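Local coordinates for protein leucine aminopeptidase 2, chloroplastic (Streptomyces sp. BC16019, PDB 5LHJ) that acts as an M17-family metalloaminopeptidase in bottromycin maturation, probably using manganese ions to remove unsubstituted N-terminal amino acids from peptides, at residues L114-G119 and I158-E163; E126-V131 and R165-G170. All coordinates share one frame; numbering follows the deposited sequence.

Contact 1: residues L114-G119 and I158-E163; sequences LALADG and IVATPE
Leu116 lies against the chain leaving strand 156-159 and makes most of the apolar contact with Ala160 and Thr161. Its CG stands anti to the carbonyl carbon (chi1 -61°), beside the backbone N, which puts the branch point 3.8 Å from Ala160 O. The two methyls then part: CD1 packs on the methyl of Ala160, with 4.1 Å from Leu116 CD1 to Ala160 CB, whereas Leu116 CD2 touches the opposing backbone, 4.1 Å from Thr161 CA, with the ring of Pro162 a little further off. The methyl of Ala115 points at the same chain, loosely touching Ala160 O and Thr161 CB.

Polar links run through two waters, each joining a main-chain group of Ala115 to the other segment. Water 1 accepts from Ala115 N and donates to Ala160 O, both at 2.8 Å. Water 2 donates to Ala115 O at 3.0 Å and is hydrogen-bonded to Thr161 OG1 at 2.6 Å. Arg127, from helix 124-139, gives Ala115 O a second hydrogen bond through its NE. These bridges form where the parallel neighbours 109-112 and 156-159 end, at one margin of the five-stranded sheet of the N-terminal domain. Helix 124-139 lies between the two strands in sequence, making a beta-alpha-beta crossover. Ala160 is still bonded to Leu112 through the backbone, and its O also takes the bond from water 1.

Bonds within each segment shape the two loops. Ala117 N bonds to Leu114 O in the 3-10 turn. Thr161 OG1, anti to its own backbone N (chi1 174°), accepts from Glu163 N at 2.9 Å in an ST turn just ahead of helix 164-185.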
loop_
_atom_site.group_PDB
_atom_site.type_symbol
_atom_site.label_atom_id
_atom_site.label_comp_id
_atom_site.label_asym_id
_atom_site.label_seq_id
_atom_site.Cartn_x
_atom_site.Cartn_y
_atom_site.Cartn_z
ATOM N N LEU A 114 -6.778 35.276 -38.806
ATOM C CA LEU A 114 -5.439 34.892 -38.348
ATOM C C LEU A 114 -4.515 34.405 -39.463
ATOM O O LEU A 114 -3.320 34.696 -39.445
ATOM C CB LEU A 114 -5.524 33.787 -37.273
ATOM C CG LEU A 114 -6.356 34.043 -36.018
ATOM C CD1 LEU A 114 -6.324 32.792 -35.149
ATOM C CD2 LEU A 114 -5.895 35.241 -35.207
ATOM N N ALA A 115 -5.057 33.656 -40.423
ATOM C CA ALA A 115 -4.233 33.086 -41.502
ATOM C C ALA A 115 -3.728 34.145 -42.495
ATOM O O ALA A 115 -2.857 33.841 -43.317
ATOM C CB ALA A 115 -4.986 31.983 -42.238
ATOM N N LEU A 116 -4.282 35.359 -42.432
ATOM C CA LEU A 116 -3.800 36.492 -43.234
ATOM C C LEU A 116 -2.520 37.105 -42.689
ATOM O O LEU A 116 -1.806 37.779 -43.429
ATOM C CB LEU A 116 -4.874 37.576 -43.349
ATOM C CG LEU A 116 -6.180 37.134 -44.020
ATOM C CD1 LEU A 116 -7.230 38.234 -43.980
ATOM C CD2 LEU A 116 -5.935 36.685 -45.444
ATOM N N ALA A 117 -2.224 36.883 -41.412
ATOM C CA ALA A 117 -0.959 37.342 -40.833
ATOM C C ALA A 117 0.221 36.641 -41.521
ATOM O O ALA A 117 0.372 35.416 -41.444
ATOM C CB ALA A 117 -0.931 37.102 -39.330
ATOM N N ASP A 118 1.025 37.423 -42.234
ATOM C CA ASP A 118 2.216 36.904 -42.916
ATOM C C ASP A 118 3.444 37.469 -42.208
ATOM O O ASP A 118 3.325 38.232 -41.251
ATOM C CB ASP A 118 2.186 37.206 -44.431
ATOM C CG ASP A 118 2.080 38.698 -44.757
ATOM O OD1 ASP A 118 2.224 39.549 -43.859
ATOM O OD2 ASP A 118 1.845 39.020 -45.936
ATOM N N GLY A 119 4.625 37.091 -42.648
ATOM C CA GLY A 119 5.829 37.541 -41.958
ATOM C C GLY A 119 6.505 36.413 -41.225
ATOM O O GLY A 119 7.711 36.461 -41.042
ATOM N N ILE A 158 -15.998 31.615 -39.674
ATOM C CA ILE A 158 -15.512 31.859 -41.023
ATOM C C ILE A 158 -14.004 32.038 -40.953
ATOM O O ILE A 158 -13.517 32.776 -40.099
ATOM C CB ILE A 158 -16.171 33.132 -41.603
ATOM C CG1 ILE A 158 -17.686 32.931 -41.706
ATOM C CG2 ILE A 158 -15.538 33.518 -42.935
ATOM C CD1 ILE A 158 -18.447 34.170 -42.150
ATOM N N VAL A 159 -13.268 31.360 -41.830
ATOM C CA VAL A 159 -11.820 31.515 -41.904
ATOM C C VAL A 159 -11.510 32.316 -43.167
ATOM O O VAL A 159 -11.807 31.849 -44.275
ATOM C CB VAL A 159 -11.096 30.153 -41.945
ATOM C CG1 VAL A 159 -9.578 30.344 -41.982
ATOM C CG2 VAL A 159 -11.473 29.314 -40.727
ATOM N N ALA A 160 -10.942 33.512 -42.989
ATOM C CA ALA A 160 -10.578 34.394 -44.108
ATOM C C ALA A 160 -9.213 34.011 -44.682
ATOM O O ALA A 160 -8.217 33.957 -43.960
ATOM C CB ALA A 160 -10.585 35.854 -43.671
ATOM N N THR A 161 -9.185 33.719 -45.980
ATOM C CA THR A 161 -7.966 33.351 -46.705
ATOM C C THR A 161 -8.359 33.001 -48.138
ATOM O O THR A 161 -9.450 32.477 -48.350
ATOM C CB THR A 161 -7.227 32.135 -46.089
ATOM O OG1 THR A 161 -6.119 31.743 -46.914
ATOM C CG2 THR A 161 -8.159 30.930 -45.898
ATOM N N PRO A 162 -7.477 33.283 -49.119
ATOM C CA PRO A 162 -7.693 32.693 -50.456
ATOM C C PRO A 162 -7.455 31.171 -50.533
ATOM O O PRO A 162 -7.840 30.559 -51.528
ATOM C CB PRO A 162 -6.686 33.444 -51.343
ATOM C CG PRO A 162 -5.651 33.955 -50.409
ATOM C CD PRO A 162 -6.302 34.172 -49.078
ATOM N N GLU A 163 -6.829 30.573 -49.513
ATOM C CA GLU A 163 -6.465 29.154 -49.523
ATOM C C GLU A 163 -7.649 28.261 -49.140
ATOM O O GLU A 163 -7.643 27.597 -48.096
ATOM C CB GLU A 163 -5.284 28.905 -48.580
ATOM C CG GLU A 163 -4.025 29.706 -48.911
ATOM C CD GLU A 163 -3.312 29.246 -50.169
ATOM O OE1 GLU A 163 -3.461 28.083 -50.589
ATOM O OE2 GLU A 163 -2.582 30.062 -50.755
HETATM O O HOH W 1 -7.735 33.473 -41.282
HETATM O O HOH W 2 -3.844 32.674 -45.926
#

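Contact 2: residues E126-V131 and R165-G170; sequences ERARAV and RAVAEG
Arg129 and Glu169 meet because CG of Arg129 is anti to its backbone N (chi1 -169°) and a bend at chi3 (-56°) brings NE round toward the acid, while Glu169 extends beyond its CG to present OE1. The pair joins two helices: 124-139, of the N-terminal domain's beta-alpha-beta crossover, and 164-185, the long helix that in M17 enzymes leads to the catalytic domain. Their local axes cross at -33° and approach to 7.3 Å.

Glu126, Arg129 and Glu169 form a salt-bridge network. The guanidinium and the Glu169 carboxylate are nearly coplanar. Arg129 NE makes a salt bridge to Glu169 OE1 at 2.8 Å, meeting that oxygen nearly along its C-O axis, and NH2 adds a weak hydrogen bond to the same atom. On the other arm, Arg129 NH1 makes a salt-bridge hydrogen bond to Glu126 OE2 at 2.8 Å, from above the carboxylate plane. One cation thus serves an acid from each helix. An alanine in place of Arg129 would probably leave Glu126 and Glu169, whose OE2 and OE1 are 6.7 Å apart, without the positive charge between them. Glu169 OE1 also has a long, weak ion pair with Arg494.

Small residues permit the close approach. Ala128 CB touches Ala166 CB at 4.0 Å and lies beside the Val167 CG2 methyl. Gly170 CA is 3.7 Å from Arg129 O, and a side chain there would run into that carbonyl oxygen. Between these points, Arg129 CA makes a CA-H...O contact with Ala166 O, 3.5 Å from CA to O.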
loop_
_atom_site.group_PDB
_atom_site.type_symbol
_atom_site.label_atom_id
_atom_site.label_comp_id
_atom_site.label_asym_id
_atom_site.label_seq_id
_atom_site.Cartn_x
_atom_site.Cartn_y
_atom_site.Cartn_z
ATOM N N GLU A 126 -0.476 26.443 -45.190
ATOM C CA GLU A 126 -0.262 25.832 -43.871
ATOM C C GLU A 126 -0.935 26.656 -42.770
ATOM O O GLU A 126 -1.527 26.094 -41.841
ATOM C CB GLU A 126 1.233 25.648 -43.571
ATOM C CG GLU A 126 1.849 24.372 -44.141
ATOM C CD GLU A 126 1.727 24.244 -45.659
ATOM O OE1 GLU A 126 2.120 25.184 -46.387
ATOM O OE2 GLU A 126 1.229 23.197 -46.134
ATOM N N ARG A 127 -0.873 27.982 -42.883
ATOM C CA ARG A 127 -1.594 28.863 -41.938
ATOM C C ARG A 127 -3.096 28.615 -41.989
ATOM O O ARG A 127 -3.742 28.442 -40.947
ATOM C CB ARG A 127 -1.309 30.341 -42.225
ATOM C CG ARG A 127 0.145 30.730 -41.992
ATOM C CD ARG A 127 0.358 32.235 -41.956
ATOM N NE ARG A 127 -0.251 32.978 -43.054
ATOM C CZ ARG A 127 0.366 33.437 -44.149
ATOM N NH1 ARG A 127 1.649 33.189 -44.399
ATOM N NH2 ARG A 127 -0.331 34.133 -45.034
ATOM N N ALA A 128 -3.647 28.569 -43.204
ATOM C CA ALA A 128 -5.093 28.391 -43.385
ATOM C C ALA A 128 -5.584 27.044 -42.836
ATOM O O ALA A 128 -6.608 26.981 -42.151
ATOM C CB ALA A 128 -5.481 28.554 -44.858
ATOM N N ARG A 129 -4.842 25.983 -43.133
ATOM C CA ARG A 129 -5.178 24.634 -42.661
ATOM C C ARG A 129 -5.178 24.570 -41.129
ATOM O O ARG A 129 -6.121 24.036 -40.517
ATOM C CB ARG A 129 -4.202 23.611 -43.252
ATOM C CG ARG A 129 -4.595 22.149 -43.041
ATOM C CD ARG A 129 -3.579 21.175 -43.649
ATOM N NE ARG A 129 -3.384 21.453 -45.066
ATOM C CZ ARG A 129 -2.311 22.035 -45.634
ATOM N NH1 ARG A 129 -1.221 22.387 -44.936
ATOM N NH2 ARG A 129 -2.315 22.256 -46.949
ATOM N N ALA A 130 -4.147 25.151 -40.520
ATOM C CA ALA A 130 -3.997 25.151 -39.063
ATOM C C ALA A 130 -5.075 25.974 -38.349
ATOM O O ALA A 130 -5.605 25.551 -37.323
ATOM C CB ALA A 130 -2.611 25.633 -38.664
ATOM N N VAL A 131 -5.396 27.152 -38.889
ATOM C CA VAL A 131 -6.442 27.996 -38.314
ATOM C C VAL A 131 -7.800 27.294 -38.382
ATOM O O VAL A 131 -8.552 27.300 -37.406
ATOM C CB VAL A 131 -6.484 29.383 -38.985
ATOM C CG1 VAL A 131 -7.704 30.186 -38.550
ATOM C CG2 VAL A 131 -5.210 30.165 -38.647
ATOM N N ARG A 165 -8.877 25.421 -50.426
ATOM C CA ARG A 165 -8.586 23.985 -50.372
ATOM C C ARG A 165 -8.008 23.627 -48.998
ATOM O O ARG A 165 -8.442 22.658 -48.375
ATOM C CB ARG A 165 -7.620 23.589 -51.503
ATOM C CG ARG A 165 -6.989 22.205 -51.413
ATOM C CD ARG A 165 -7.898 21.118 -51.925
ATOM N NE ARG A 165 -7.978 21.111 -53.387
ATOM C CZ ARG A 165 -8.745 20.280 -54.100
ATOM N NH1 ARG A 165 -9.519 19.372 -53.494
ATOM N NH2 ARG A 165 -8.741 20.365 -55.430
ATOM N N ALA A 166 -7.039 24.418 -48.540
ATOM C CA ALA A 166 -6.409 24.197 -47.225
ATOM C C ALA A 166 -7.418 24.294 -46.074
ATOM O O ALA A 166 -7.355 23.504 -45.134
ATOM C CB ALA A 166 -5.272 25.183 -47.010
ATOM N N VAL A 167 -8.345 25.249 -46.154
ATOM C CA VAL A 167 -9.407 25.380 -45.145
ATOM C C VAL A 167 -10.261 24.109 -45.108
ATOM O O VAL A 167 -10.514 23.550 -44.034
ATOM C CB VAL A 167 -10.289 26.629 -45.365
ATOM C CG1 VAL A 167 -11.508 26.616 -44.440
ATOM C CG2 VAL A 167 -9.469 27.899 -45.145
ATOM N N ALA A 168 -10.670 23.639 -46.283
ATOM C CA ALA A 168 -11.469 22.421 -46.385
ATOM C C ALA A 168 -10.753 21.206 -45.810
ATOM O O ALA A 168 -11.380 20.413 -45.100
ATOM C CB ALA A 168 -11.878 22.159 -47.842
ATOM N N GLU A 169 -9.457 21.072 -46.105
ATOM C CA GLU A 169 -8.621 19.980 -45.588
ATOM C C GLU A 169 -8.562 20.028 -44.051
ATOM O O GLU A 169 -8.713 19.002 -43.382
ATOM C CB GLU A 169 -7.177 20.050 -46.127
ATOM C CG GLU A 169 -6.971 19.617 -47.583
ATOM C CD GLU A 169 -5.562 19.908 -48.107
ATOM O OE1 GLU A 169 -4.636 20.238 -47.305
ATOM O OE2 GLU A 169 -5.378 19.827 -49.343
ATOM N N GLY A 170 -8.346 21.224 -43.509
ATOM C CA GLY A 170 -8.264 21.408 -42.058
ATOM C C GLY A 170 -9.572 21.123 -41.339
ATOM O O GLY A 170 -9.589 20.461 -40.313
#

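Overall arrangement
The two contacts lie side by side in the N-terminal part of the chain, their centres about 9 Å apart, and both are distant from the manganese site. Contact 1 is at the surface, where loops leaving neighbouring strands are joined by two waters and a few apolar contacts, chiefly of a leucine. Contact 2 is largely buried: alanines and a glycine bring the helices together directly, with a salt-bridge network at their margin. Their segments alternate along the chain, each of the two loops leading into one of the two helices. Thr161 CG2 packs on Ala128 CB and Val167 CG2; with the arginine bond from helix 124-139 noted for contact 1, the two contacts are joined by apolar and polar links.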